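Local coordinates for protein TRAP dicarboxylate transporter, DctP subunit (PDB 4P47) that probably binds an organic acid in the periplasm and hands it to the membrane subunits of a TRAP transporter, at residues T46-F51 with A145-G150; M93-L98 with K103-V108; L110-N115 with T302-A307; K247-L252 with V259-A264. All coordinates share one frame; numbering follows the deposited sequence.

Contact 1: T46-F51 with A145-G150; sequences TGMEKF and AYWELG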
loop_
_atom_site.group_PDB
_atom_site.type_symbol
_atom_site.label_atom_id
_atom_site.label_comp_id
_atom_site.label_asym_id
_atom_site.label_seq_id
_atom_site.Cartn_x
_atom_site.Cartn_y
_atom_site.Cartn_z
ATOM N N THR A 46 -6.430 12.146 6.485
ATOM C CA THR A 46 -6.726 13.360 5.746
ATOM C C THR A 46 -7.653 13.030 4.573
ATOM O O THR A 46 -8.585 13.777 4.289
ATOM C CB THR A 46 -5.426 14.046 5.320
ATOM O OG1 THR A 46 -4.687 14.348 6.509
ATOM C CG2 THR A 46 -5.707 15.334 4.569
ATOM N N GLY A 47 -7.410 11.909 3.913
ATOM C CA GLY A 47 -8.306 11.462 2.853
ATOM C C GLY A 47 -9.694 11.126 3.379
ATOM O O GLY A 47 -10.710 11.461 2.757
ATOM N N MET A 48 -9.757 10.467 4.528
ATOM C CA MET A 48 -11.041 10.130 5.141
ATOM C C MET A 48 -11.851 11.379 5.480
ATOM O O MET A 48 -13.065 11.414 5.306
ATOM C CB MET A 48 -10.818 9.322 6.412
ATOM C CG MET A 48 -10.253 7.934 6.134
ATOM S SD MET A 48 -9.625 7.101 7.602
ATOM C CE MET A 48 -11.175 6.657 8.401
ATOM N N GLU A 49 -11.167 12.417 5.946
ATOM C CA GLU A 49 -11.832 13.676 6.281
ATOM C C GLU A 49 -12.376 14.361 5.039
ATOM O O GLU A 49 -13.488 14.888 5.050
ATOM C CB GLU A 49 -10.855 14.612 7.016
ATOM C CG GLU A 49 -10.521 14.112 8.406
ATOM C CD GLU A 49 -9.304 14.774 9.024
ATOM O OE1 GLU A 49 -8.517 15.409 8.297
ATOM O OE2 GLU A 49 -9.143 14.644 10.255
ATOM N N LYS A 50 -11.609 14.338 3.952
ATOM C CA LYS A 50 -12.083 14.872 2.687
ATOM C C LYS A 50 -13.310 14.102 2.202
ATOM O O LYS A 50 -14.313 14.703 1.779
ATOM C CB LYS A 50 -10.978 14.861 1.626
ATOM C CG LYS A 50 -11.392 15.360 0.241
ATOM C CD LYS A 50 -11.851 16.798 0.205
ATOM C CE LYS A 50 -10.771 17.728 0.624
ATOM N NZ LYS A 50 -11.234 19.127 0.362
ATOM N N PHE A 51 -13.230 12.772 2.238
ATOM C CA PHE A 51 -14.360 11.914 1.883
ATOM C C PHE A 51 -15.610 12.299 2.682
ATOM O O PHE A 51 -16.695 12.499 2.127
ATOM C CB PHE A 51 -13.987 10.444 2.097
ATOM C CG PHE A 51 -15.141 9.505 1.908
ATOM C CD1 PHE A 51 -15.545 9.107 0.625
ATOM C CD2 PHE A 51 -15.865 9.035 2.986
ATOM C CE1 PHE A 51 -16.615 8.258 0.448
ATOM C CE2 PHE A 51 -16.931 8.182 2.799
ATOM C CZ PHE A 51 -17.301 7.792 1.517
ATOM N N ALA A 145 -12.572 2.522 -4.350
ATOM C CA ALA A 145 -11.435 3.236 -4.922
ATOM C C ALA A 145 -10.172 2.694 -4.290
ATOM O O ALA A 145 -10.214 2.068 -3.224
ATOM C CB ALA A 145 -11.541 4.740 -4.669
ATOM N N TYR A 146 -9.053 2.929 -4.957
ATOM C CA TYR A 146 -7.747 2.714 -4.376
ATOM C C TYR A 146 -7.140 4.051 -3.977
ATOM O O TYR A 146 -7.159 5.006 -4.753
ATOM C CB TYR A 146 -6.816 1.992 -5.358
ATOM C CG TYR A 146 -7.265 0.611 -5.718
ATOM C CD1 TYR A 146 -7.012 -0.455 -4.878
ATOM C CD2 TYR A 146 -7.932 0.354 -6.903
ATOM C CE1 TYR A 146 -7.424 -1.737 -5.186
ATOM C CE2 TYR A 146 -8.326 -0.926 -7.225
ATOM C CZ TYR A 146 -8.063 -1.964 -6.372
ATOM O OH TYR A 146 -8.451 -3.261 -6.673
ATOM N N TRP A 147 -6.635 4.113 -2.749
ATOM C CA TRP A 147 -5.888 5.264 -2.259
ATOM C C TRP A 147 -4.433 4.799 -2.048
ATOM O O TRP A 147 -4.094 3.654 -2.381
ATOM C CB TRP A 147 -6.479 5.768 -0.947
ATOM C CG TRP A 147 -7.854 6.389 -1.015
ATOM C CD1 TRP A 147 -8.670 6.512 -2.097
ATOM C CD2 TRP A 147 -8.549 6.960 0.085
ATOM N NE1 TRP A 147 -9.836 7.153 -1.733
ATOM C CE2 TRP A 147 -9.781 7.424 -0.388
ATOM C CE3 TRP A 147 -8.247 7.101 1.451
ATOM C CZ2 TRP A 147 -10.714 8.024 0.458
ATOM C CZ3 TRP A 147 -9.154 7.706 2.275
ATOM C CH2 TRP A 147 -10.380 8.142 1.788
ATOM N N GLU A 148 -3.570 5.669 -1.540
ATOM C CA GLU A 148 -2.157 5.314 -1.408
ATOM C C GLU A 148 -1.733 5.157 0.036
ATOM O O GLU A 148 -2.033 6.014 0.854
ATOM C CB GLU A 148 -1.291 6.398 -2.040
ATOM C CG GLU A 148 0.215 6.184 -1.836
ATOM C CD GLU A 148 1.042 7.049 -2.756
ATOM O OE1 GLU A 148 1.295 6.580 -3.878
ATOM O OE2 GLU A 148 1.428 8.172 -2.343
ATOM N N LEU A 149 -1.012 4.080 0.355
ATOM C CA LEU A 149 -0.155 4.078 1.537
ATOM C C LEU A 149 1.250 4.490 1.105
ATOM O O LEU A 149 1.723 5.560 1.464
ATOM C CB LEU A 149 -0.164 2.724 2.255
ATOM C CG LEU A 149 0.443 2.700 3.653
ATOM C CD1 LEU A 149 1.947 2.768 3.594
ATOM C CD2 LEU A 149 -0.084 3.806 4.546
ATOM N N GLY A 150 1.893 3.685 0.273
ATOM C CA GLY A 150 3.167 4.091 -0.288
ATOM C C GLY A 150 4.083 2.947 -0.664
ATOM O O GLY A 150 3.758 1.774 -0.494
#

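Contact 2: M93-L98 with K103-V108; sequences MNAGIL and KAFEAV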
loop_
_atom_site.group_PDB
_atom_site.type_symbol
_atom_site.label_atom_id
_atom_site.label_comp_id
_atom_site.label_asym_id
_atom_site.label_seq_id
_atom_site.Cartn_x
_atom_site.Cartn_y
_atom_site.Cartn_z
ATOM N N MET A 93 -7.752 0.075 3.882
ATOM C CA MET A 93 -6.581 -0.671 4.371
ATOM C C MET A 93 -5.748 -1.135 3.202
ATOM O O MET A 93 -6.199 -1.125 2.066
ATOM C CB MET A 93 -7.005 -1.907 5.174
ATOM C CG MET A 93 -7.696 -2.963 4.318
ATOM S SD MET A 93 -8.258 -4.411 5.274
ATOM C CE MET A 93 -9.618 -3.644 6.101
ATOM N N ASN A 94 -4.530 -1.575 3.483
ATOM C CA ASN A 94 -3.668 -2.110 2.441
ATOM C C ASN A 94 -4.374 -3.231 1.700
ATOM O O ASN A 94 -4.890 -4.183 2.314
ATOM C CB ASN A 94 -2.347 -2.610 3.048
ATOM C CG ASN A 94 -1.421 -1.479 3.467
ATOM O OD1 ASN A 94 -1.647 -0.314 3.184
ATOM N ND2 ASN A 94 -0.365 -1.832 4.181
ATOM N N ALA A 95 -4.381 -3.148 0.376
ATOM C CA ALA A 95 -5.174 -4.079 -0.405
ATOM C C ALA A 95 -4.666 -5.515 -0.356
ATOM O O ALA A 95 -5.437 -6.448 -0.539
ATOM C CB ALA A 95 -5.291 -3.602 -1.844
ATOM N N GLY A 96 -3.387 -5.699 -0.078
ATOM C CA GLY A 96 -2.823 -7.038 0.009
ATOM C C GLY A 96 -3.422 -7.844 1.140
ATOM O O GLY A 96 -3.386 -9.081 1.108
ATOM N N ILE A 97 -3.975 -7.170 2.134
ATOM C CA ILE A 97 -4.629 -7.862 3.241
ATOM C C ILE A 97 -5.797 -8.730 2.735
ATOM O O ILE A 97 -6.150 -9.730 3.354
ATOM C CB ILE A 97 -5.068 -6.859 4.317
ATOM C CG1 ILE A 97 -3.843 -6.149 4.896
ATOM C CG2 ILE A 97 -5.877 -7.563 5.440
ATOM C CD1 ILE A 97 -4.211 -4.952 5.786
ATOM N N LEU A 98 -6.392 -8.337 1.612
ATOM C CA LEU A 98 -7.518 -9.078 1.055
ATOM C C LEU A 98 -7.182 -10.477 0.572
ATOM O O LEU A 98 -8.092 -11.269 0.349
ATOM C CB LEU A 98 -8.148 -8.309 -0.101
ATOM C CG LEU A 98 -9.088 -7.211 0.371
ATOM C CD1 LEU A 98 -9.285 -6.152 -0.684
ATOM C CD2 LEU A 98 -10.433 -7.797 0.782
ATOM N N LYS A 103 -7.833 -14.450 -3.380
ATOM C CA LYS A 103 -6.406 -14.681 -3.593
ATOM C C LYS A 103 -5.762 -13.795 -4.656
ATOM O O LYS A 103 -4.558 -13.495 -4.569
ATOM C CB LYS A 103 -6.173 -16.149 -3.960
ATOM C CG LYS A 103 -5.749 -16.979 -2.787
ATOM C CD LYS A 103 -4.343 -16.606 -2.331
ATOM C CE LYS A 103 -4.135 -16.986 -0.883
ATOM N NZ LYS A 103 -4.733 -18.315 -0.559
ATOM N N ALA A 104 -6.540 -13.382 -5.648
ATOM C CA ALA A 104 -6.011 -12.542 -6.706
ATOM C C ALA A 104 -5.393 -11.258 -6.139
ATOM O O ALA A 104 -4.488 -10.717 -6.771
ATOM C CB ALA A 104 -7.092 -12.232 -7.735
ATOM N N PHE A 105 -5.889 -10.775 -5.001
ATOM C CA PHE A 105 -5.337 -9.557 -4.418
ATOM C C PHE A 105 -3.872 -9.707 -3.998
ATOM O O PHE A 105 -3.201 -8.696 -3.792
ATOM C CB PHE A 105 -6.191 -9.066 -3.258
ATOM C CG PHE A 105 -7.340 -8.206 -3.687
ATOM C CD1 PHE A 105 -8.559 -8.771 -4.043
ATOM C CD2 PHE A 105 -7.205 -6.844 -3.754
ATOM C CE1 PHE A 105 -9.620 -7.977 -4.448
ATOM C CE2 PHE A 105 -8.279 -6.049 -4.165
ATOM C CZ PHE A 105 -9.484 -6.630 -4.509
ATOM N N GLU A 106 -3.344 -10.919 -3.891
ATOM C CA GLU A 106 -1.914 -11.086 -3.641
ATOM C C GLU A 106 -1.079 -10.457 -4.733
ATOM O O GLU A 106 0.087 -10.107 -4.504
ATOM C CB GLU A 106 -1.597 -12.568 -3.488
ATOM C CG GLU A 106 -0.173 -12.913 -3.150
ATOM C CD GLU A 106 -0.017 -14.384 -2.858
ATOM O OE1 GLU A 106 -0.153 -15.195 -3.808
ATOM O OE2 GLU A 106 0.227 -14.728 -1.693
ATOM N N ALA A 107 -1.676 -10.247 -5.902
ATOM C CA ALA A 107 -0.949 -9.606 -6.988
ATOM C C ALA A 107 -0.413 -8.220 -6.580
ATOM O O ALA A 107 0.635 -7.796 -7.063
ATOM C CB ALA A 107 -1.818 -9.490 -8.262
ATOM N N VAL A 108 -1.119 -7.494 -5.713
ATOM C CA VAL A 108 -0.661 -6.139 -5.378
ATOM C C VAL A 108 0.580 -6.144 -4.501
ATOM O O VAL A 108 1.238 -5.122 -4.365
ATOM C CB VAL A 108 -1.749 -5.260 -4.714
ATOM C CG1 VAL A 108 -3.016 -5.211 -5.567
ATOM C CG2 VAL A 108 -2.063 -5.682 -3.290
#

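Contact 3: L110-N115 with T302-A307; sequences LPFLFN and TRLRDA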
loop_
_atom_site.group_PDB
_atom_site.type_symbol
_atom_site.label_atom_id
_atom_site.label_comp_id
_atom_site.label_asym_id
_atom_site.label_seq_id
_atom_site.Cartn_x
_atom_site.Cartn_y
_atom_site.Cartn_z
ATOM N N LEU A 110 3.172 -8.190 -5.246
ATOM C CA LEU A 110 4.297 -8.682 -6.046
ATOM C C LEU A 110 5.373 -7.608 -6.161
ATOM O O LEU A 110 5.085 -6.421 -6.152
ATOM C CB LEU A 110 3.812 -9.134 -7.442
ATOM C CG LEU A 110 2.866 -10.342 -7.449
ATOM C CD1 LEU A 110 2.277 -10.546 -8.842
ATOM C CD2 LEU A 110 3.542 -11.628 -6.968
ATOM N N PRO A 111 6.627 -8.039 -6.251
ATOM C CA PRO A 111 7.711 -7.043 -6.213
ATOM C C PRO A 111 8.008 -6.228 -7.467
ATOM O O PRO A 111 7.837 -6.670 -8.616
ATOM C CB PRO A 111 8.945 -7.863 -5.808
ATOM C CG PRO A 111 8.603 -9.279 -6.081
ATOM C CD PRO A 111 7.092 -9.422 -6.091
ATOM N N PHE A 112 8.495 -5.017 -7.211
ATOM C CA PHE A 112 9.006 -4.117 -8.238
ATOM C C PHE A 112 8.005 -3.815 -9.359
ATOM O O PHE A 112 8.393 -3.605 -10.516
ATOM C CB PHE A 112 10.324 -4.658 -8.829
ATOM C CG PHE A 112 11.393 -4.912 -7.800
ATOM C CD1 PHE A 112 12.024 -3.860 -7.146
ATOM C CD2 PHE A 112 11.774 -6.204 -7.473
ATOM C CE1 PHE A 112 13.002 -4.097 -6.207
ATOM C CE2 PHE A 112 12.766 -6.436 -6.534
ATOM C CZ PHE A 112 13.376 -5.370 -5.892
ATOM N N LEU A 113 6.718 -3.737 -9.031
ATOM C CA LEU A 113 5.701 -3.415 -10.045
ATOM C C LEU A 113 5.863 -1.986 -10.567
ATOM O O LEU A 113 5.861 -1.767 -11.778
ATOM C CB LEU A 113 4.279 -3.565 -9.481
ATOM C CG LEU A 113 3.927 -4.954 -8.939
ATOM C CD1 LEU A 113 2.487 -4.990 -8.442
ATOM C CD2 LEU A 113 4.137 -6.061 -9.974
ATOM N N PHE A 114 5.974 -1.013 -9.658
ATOM C CA PHE A 114 5.921 0.393 -10.028
ATOM C C PHE A 114 7.157 1.140 -9.577
ATOM O O PHE A 114 7.704 0.852 -8.501
ATOM C CB PHE A 114 4.692 1.067 -9.394
ATOM C CG PHE A 114 3.437 0.271 -9.498
ATOM C CD1 PHE A 114 2.926 -0.088 -10.735
ATOM C CD2 PHE A 114 2.729 -0.086 -8.358
ATOM C CE1 PHE A 114 1.768 -0.824 -10.827
ATOM C CE2 PHE A 114 1.565 -0.811 -8.445
ATOM C CZ PHE A 114 1.079 -1.183 -9.692
ATOM N N ASN A 115 7.567 2.130 -10.367
ATOM C CA ASN A 115 8.708 2.966 -10.014
ATOM C C ASN A 115 8.293 4.352 -9.499
ATOM O O ASN A 115 9.122 5.113 -9.002
ATOM C CB ASN A 115 9.665 3.080 -11.214
ATOM C CG ASN A 115 10.246 1.719 -11.641
ATOM O OD1 ASN A 115 9.711 0.660 -11.296
ATOM N ND2 ASN A 115 11.344 1.751 -12.398
ATOM N N THR A 302 15.433 -3.258 -12.744
ATOM C CA THR A 302 15.167 -4.371 -13.635
ATOM C C THR A 302 16.055 -5.559 -13.291
ATOM O O THR A 302 15.633 -6.701 -13.335
ATOM C CB THR A 302 15.352 -3.933 -15.090
ATOM O OG1 THR A 302 14.306 -3.025 -15.429
ATOM C CG2 THR A 302 15.335 -5.123 -16.072
ATOM N N ARG A 303 17.310 -5.294 -12.969
ATOM C CA ARG A 303 18.242 -6.353 -12.583
ATOM C C ARG A 303 17.733 -7.114 -11.342
ATOM O O ARG A 303 17.815 -8.348 -11.269
ATOM C CB ARG A 303 19.635 -5.741 -12.339
ATOM C CG ARG A 303 20.810 -6.700 -12.301
ATOM C CD ARG A 303 22.169 -5.932 -12.292
ATOM N NE ARG A 303 22.498 -5.393 -13.610
ATOM C CZ ARG A 303 23.166 -6.061 -14.551
ATOM N NH1 ARG A 303 23.406 -5.500 -15.728
ATOM N NH2 ARG A 303 23.595 -7.284 -14.313
ATOM N N LEU A 304 17.175 -6.385 -10.373
ATOM C CA LEU A 304 16.619 -6.996 -9.156
ATOM C C LEU A 304 15.348 -7.772 -9.476
ATOM O O LEU A 304 15.190 -8.939 -9.073
ATOM C CB LEU A 304 16.314 -5.935 -8.093
ATOM C CG LEU A 304 17.558 -5.292 -7.503
ATOM C CD1 LEU A 304 17.173 -4.089 -6.670
ATOM C CD2 LEU A 304 18.361 -6.277 -6.673
ATOM N N ARG A 305 14.466 -7.164 -10.268
ATOM C CA ARG A 305 13.243 -7.817 -10.686
ATOM C C ARG A 305 13.543 -9.141 -11.396
ATOM O O ARG A 305 12.934 -10.171 -11.107
ATOM C CB ARG A 305 12.458 -6.900 -11.612
ATOM C CG ARG A 305 11.090 -7.449 -11.996
ATOM C CD ARG A 305 10.395 -6.570 -13.054
ATOM N NE ARG A 305 10.174 -5.215 -12.586
ATOM C CZ ARG A 305 10.778 -4.120 -13.039
ATOM N NH1 ARG A 305 11.656 -4.171 -14.031
ATOM N NH2 ARG A 305 10.474 -2.955 -12.504
ATOM N N ASP A 306 14.501 -9.119 -12.315
ATOM C CA ASP A 306 14.834 -10.316 -13.090
ATOM C C ASP A 306 15.455 -11.387 -12.195
ATOM O O ASP A 306 15.215 -12.578 -12.383
ATOM C CB ASP A 306 15.762 -9.984 -14.262
ATOM C CG ASP A 306 15.062 -9.177 -15.361
ATOM O OD1 ASP A 306 13.822 -9.083 -15.348
ATOM O OD2 ASP A 306 15.769 -8.642 -16.236
ATOM N N ALA A 307 16.236 -10.979 -11.201
ATOM C CA ALA A 307 16.868 -11.929 -10.302
ATOM C C ALA A 307 15.854 -12.652 -9.430
ATOM O O ALA A 307 16.063 -13.801 -9.051
ATOM C CB ALA A 307 17.926 -11.238 -9.438
HETATM O O HOH W 1 7.586 -6.147 -11.454
HETATM O O HOH W 2 12.604 -0.899 -14.051
#

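Contact 4: K247-L252 with V259-A264; sequences KFWDRL and VIEQAA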
loop_
_atom_site.group_PDB
_atom_site.type_symbol
_atom_site.label_atom_id
_atom_site.label_comp_id
_atom_site.label_asym_id
_atom_site.label_seq_id
_atom_site.Cartn_x
_atom_site.Cartn_y
_atom_site.Cartn_z
ATOM N N LYS A 247 -23.731 -5.680 2.741
ATOM C CA LYS A 247 -25.009 -5.687 3.464
ATOM C C LYS A 247 -25.586 -4.262 3.524
ATOM O O LYS A 247 -26.766 -4.034 3.278
ATOM C CB LYS A 247 -24.797 -6.255 4.863
ATOM C CG LYS A 247 -26.053 -6.520 5.656
ATOM C CD LYS A 247 -25.762 -7.502 6.791
ATOM C CE LYS A 247 -26.986 -7.744 7.665
ATOM N NZ LYS A 247 -28.219 -7.936 6.857
ATOM N N PHE A 248 -24.738 -3.290 3.854
ATOM C CA PHE A 248 -25.140 -1.881 3.873
ATOM C C PHE A 248 -25.433 -1.284 2.482
ATOM O O PHE A 248 -26.456 -0.633 2.268
ATOM C CB PHE A 248 -24.048 -1.053 4.577
ATOM C CG PHE A 248 -24.359 0.414 4.690
ATOM C CD1 PHE A 248 -25.298 0.858 5.608
ATOM C CD2 PHE A 248 -23.687 1.356 3.924
ATOM C CE1 PHE A 248 -25.579 2.209 5.743
ATOM C CE2 PHE A 248 -23.983 2.711 4.051
ATOM C CZ PHE A 248 -24.933 3.128 4.957
ATOM N N TRP A 249 -24.523 -1.513 1.542
ATOM C CA TRP A 249 -24.659 -1.069 0.157
ATOM C C TRP A 249 -25.974 -1.516 -0.464
ATOM O O TRP A 249 -26.619 -0.731 -1.132
ATOM C CB TRP A 249 -23.497 -1.654 -0.644
ATOM C CG TRP A 249 -23.305 -1.165 -2.032
ATOM C CD1 TRP A 249 -23.533 -1.870 -3.185
ATOM C CD2 TRP A 249 -22.806 0.112 -2.434
ATOM N NE1 TRP A 249 -23.196 -1.106 -4.271
ATOM C CE2 TRP A 249 -22.744 0.113 -3.838
ATOM C CE3 TRP A 249 -22.377 1.251 -1.742
ATOM C CZ2 TRP A 249 -22.297 1.201 -4.564
ATOM C CZ3 TRP A 249 -21.929 2.332 -2.480
ATOM C CH2 TRP A 249 -21.886 2.294 -3.866
ATOM N N ASP A 250 -26.370 -2.761 -0.211
ATOM C CA ASP A 250 -27.582 -3.316 -0.821
ATOM C C ASP A 250 -28.837 -2.607 -0.356
ATOM O O ASP A 250 -29.864 -2.662 -1.033
ATOM C CB ASP A 250 -27.677 -4.821 -0.562
ATOM C CG ASP A 250 -26.750 -5.625 -1.453
ATOM O OD1 ASP A 250 -26.297 -5.093 -2.486
ATOM O OD2 ASP A 250 -26.507 -6.800 -1.137
ATOM N N ARG A 251 -28.757 -1.922 0.778
ATOM C CA ARG A 251 -29.897 -1.168 1.290
ATOM C C ARG A 251 -29.960 0.250 0.739
ATOM O O ARG A 251 -30.918 0.963 0.982
ATOM C CB ARG A 251 -29.857 -1.089 2.810
ATOM C CG ARG A 251 -30.135 -2.378 3.528
ATOM C CD ARG A 251 -29.778 -2.217 5.000
ATOM N NE ARG A 251 -30.526 -3.119 5.872
ATOM C CZ ARG A 251 -30.380 -4.441 5.894
ATOM N NH1 ARG A 251 -29.521 -5.037 5.076
ATOM N NH2 ARG A 251 -31.105 -5.170 6.730
ATOM N N LEU A 252 -28.933 0.682 0.026
ATOM C CA LEU A 252 -28.910 2.044 -0.488
ATOM C C LEU A 252 -29.560 2.174 -1.853
ATOM O O LEU A 252 -29.614 1.203 -2.607
ATOM C CB LEU A 252 -27.458 2.531 -0.592
ATOM C CG LEU A 252 -26.632 2.578 0.700
ATOM C CD1 LEU A 252 -25.210 3.044 0.350
ATOM C CD2 LEU A 252 -27.261 3.475 1.767
ATOM N N VAL A 259 -23.346 9.421 -4.588
ATOM C CA VAL A 259 -22.668 10.348 -3.672
ATOM C C VAL A 259 -21.400 9.716 -3.126
ATOM O O VAL A 259 -20.324 10.326 -3.118
ATOM C CB VAL A 259 -23.585 10.736 -2.489
ATOM C CG1 VAL A 259 -22.765 11.358 -1.369
ATOM C CG2 VAL A 259 -24.702 11.677 -2.954
ATOM N N ILE A 260 -21.532 8.481 -2.675
ATOM C CA ILE A 260 -20.426 7.780 -2.039
ATOM C C ILE A 260 -19.312 7.513 -3.031
ATOM O O ILE A 260 -18.146 7.721 -2.718
ATOM C CB ILE A 260 -20.920 6.480 -1.356
ATOM C CG1 ILE A 260 -21.818 6.842 -0.165
ATOM C CG2 ILE A 260 -19.749 5.615 -0.917
ATOM C CD1 ILE A 260 -22.642 5.698 0.294
ATOM N N GLU A 261 -19.673 7.074 -4.239
ATOM C CA GLU A 261 -18.696 6.806 -5.301
ATOM C C GLU A 261 -17.990 8.083 -5.725
ATOM O O GLU A 261 -16.775 8.128 -5.822
ATOM C CB GLU A 261 -19.385 6.167 -6.516
ATOM C CG GLU A 261 -19.864 4.761 -6.221
ATOM C CD GLU A 261 -20.830 4.221 -7.246
ATOM O OE1 GLU A 261 -21.593 5.014 -7.827
ATOM O OE2 GLU A 261 -20.848 2.995 -7.443
ATOM N N GLN A 262 -18.751 9.150 -5.957
ATOM C CA GLN A 262 -18.141 10.415 -6.359
ATOM C C GLN A 262 -17.137 10.876 -5.308
ATOM O O GLN A 262 -16.026 11.318 -5.622
ATOM C CB GLN A 262 -19.208 11.504 -6.556
ATOM C CG GLN A 262 -20.100 11.263 -7.754
ATOM C CD GLN A 262 -21.342 12.116 -7.727
ATOM O OE1 GLN A 262 -21.434 13.079 -6.970
ATOM N NE2 GLN A 262 -22.303 11.769 -8.566
ATOM N N ALA A 263 -17.547 10.799 -4.044
ATOM C CA ALA A 263 -16.692 11.241 -2.956
ATOM C C ALA A 263 -15.445 10.364 -2.835
ATOM O O ALA A 263 -14.354 10.869 -2.560
ATOM C CB ALA A 263 -17.483 11.261 -1.653
ATOM N N ALA A 264 -15.595 9.058 -3.036
ATOM C CA ALA A 264 -14.440 8.172 -2.924
ATOM C C ALA A 264 -13.382 8.480 -3.975
ATOM O O ALA A 264 -12.178 8.475 -3.672
ATOM C CB ALA A 264 -14.871 6.735 -3.046
#

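Contact 1: T46-F51 with A145-G150
W147 reaches out from its strand and lays the six-membered end of its indole against the backbone of helix 46-51. The ring carbon CH2 of W147 comes within 3.5 Å of the carbonyl carbon C of G47, and the neighbouring ring carbon CZ3 of W147 lies 3.6 Å from the amide N of M48, both approached obliquely to the ring plane. F51 meets the edge of the same ring with its CB, 4.3 Å from CH2 of W147. M48 crosses the indole at about a right angle, touching CZ3 through CG before its chain bends away at chi3 (74°). G47 lets the indole come this close: a beta carbon there would collide with CZ3. This is helix-on-sheet packing in the periplasmic binding protein fold, helix 43-58 covering strand 141-156 of the mixed sheet, the segment axes 10.9 Å apart at closest approach and at 154°, nearly antiparallel. NE1 of W147 makes a weak hydrogen bond to A264 O in helix 254-288. Further out, R268 and Q271 of that helix, V92 of strand 90-94 and V242 of strand 229-245 also pack on the indole, while the ring of F51 turns aside to meet F34.

Contact 2: M93-L98 with K103-V108
With CG of L98 turned anti to its carbonyl carbon (chi1 -80°), the methyl CD1 is carried over one face of the F105 ring. F105 has a similar first torsion, chi1 -85°, and the two side chains lie side by side, pointing the same way. CD1 of L98 sits 3.8 Å from the centroid of the F105 ring and 16° off its normal, a CH-pi contact displaced toward the rim, its nearest ring atom being CE2. L98 is modelled in two conformations, and this contact, described for one of them, may not hold in the other. Behind it, CB of L98 rests 3.7 Å from CG of F105, so the leucine follows the ring from its root outward. A95 comes in from the other end of its 3-10 turn: its carbonyl O lies 3.7 Å from CD2 of F105, obliquely to the ring, and its CB stands 4.1 Å from CG2 of V108. That same methyl of V108 presses on the chain at G96, 3.5 Å from the G96 amide N. Were F105 cut back to an alanine, CD1 of L98 would probably lose its aromatic face and a gap would open between the turns. Residues 95-98 and 103-108 are each held by i to i+3 backbone bonds, and the contact is van der Waals packing, mostly apolar. The connection leaves strand 90-94 and leads toward helix 117-125; L132 of helix 127-133 packs on F105 and V108, while I241 of strand 229-245 and L80 of helix 76-85 pack on L98.

Contact 3: L110-N115 with T302-A307
R305 grips the carbonyl of F112 side-on, two nitrogens of one guanidinium edge sharing a single oxygen. NH2 of R305 donates to O of F112 at 3.0 Å, in the carbonyl plane, and NE of R305 donates to the same O at 3.2 Å from 36° above that plane. The oxygen itself lies practically in the guanidinium plane, which fixes the rotation of the arginine head. A water bridges the pair as well: it donates to P111 O at 2.9 Å, gives a weak bond to F112 O, and lies 3.0 Å from NE of R305, whose single N-H is shared between F112 O and this water. A second water accepts weak bonds from NH2 of R305 and ND2 of N115 and is hydrogen-bonded to OG1 of T302. The fold element tied down here is the irregular connection between strand 90-94 and helix 117-125, held against helix 298-312. CG of R305 is anti to the backbone N (chi1 -174°), and a bend at chi3 (-61°) swings the head back to the loop. With a leucine at R305, F112 O would probably be left without its two arginine donors, keeping only the weak water bond among the partners described here. Beside these polar bonds the F112 ring packs on the helix, CZ of F112 lying 3.7 Å from CB of L304, while L113 O is held separately by R335.

Contact 4: K247-L252 with V259-A264
A short helix closes into a type I beta turn from W249 to L252, with L252 N bonded to W249 O at 2.9 Å, after which the chain enters helix 254-288. The two segments belong to the short helix and turn that link strand 229-245 to this long helix of the periplasmic solute-binding fold, and 259-264 falls within a predicted coiled-coil stretch. Their backbones stay well apart, the nearest CA atoms being those of W249 and I260 at 10.1 Å, and side chains span the distance. L252 points at the helix and meets I260 methyl to methyl, CD1 to CD1 at 3.7 Å, the two chains crossing at about a right angle. I260 also offers CG2 to the edge of the W249 indole, 4.2 Å from CZ3. A chi1 of -171° turns the W249 ring away from its own amide and toward the helix, where I142 and L144 of strand 141-156 also pack on it and K257 makes a cation-pi contact. On the more exposed side, E261 extends its chain toward the indole and crosses it at about a right angle, its carboxylate plane turned 55° from the ring. OE2 of E261 ends in the ring plane at the edge, 3.7 Å from CZ2 of W249.

Along the chain, contact 2 falls between the two halves of contact 1, and contact 4 between those of contact 3, whose first half, 110-115, precedes strand 145-150. Contacts 1 and 2 both reach the mixed sheet, their centres about 17 Å apart, and touch where Y146 meets F105. Contact 4 joins contact 1, about 16 Å away between centres, because F51 and W147 pack against helix 254-288. L113 of contact 3 abuts A107 and V108 of contact 2. Contacts 3 and 4 are farthest apart, about 36 Å between centres, on opposite sides of the chain's centre, so they tie different ends of this solute-binding fold, while contacts 1, 2 and 3 form a touching series.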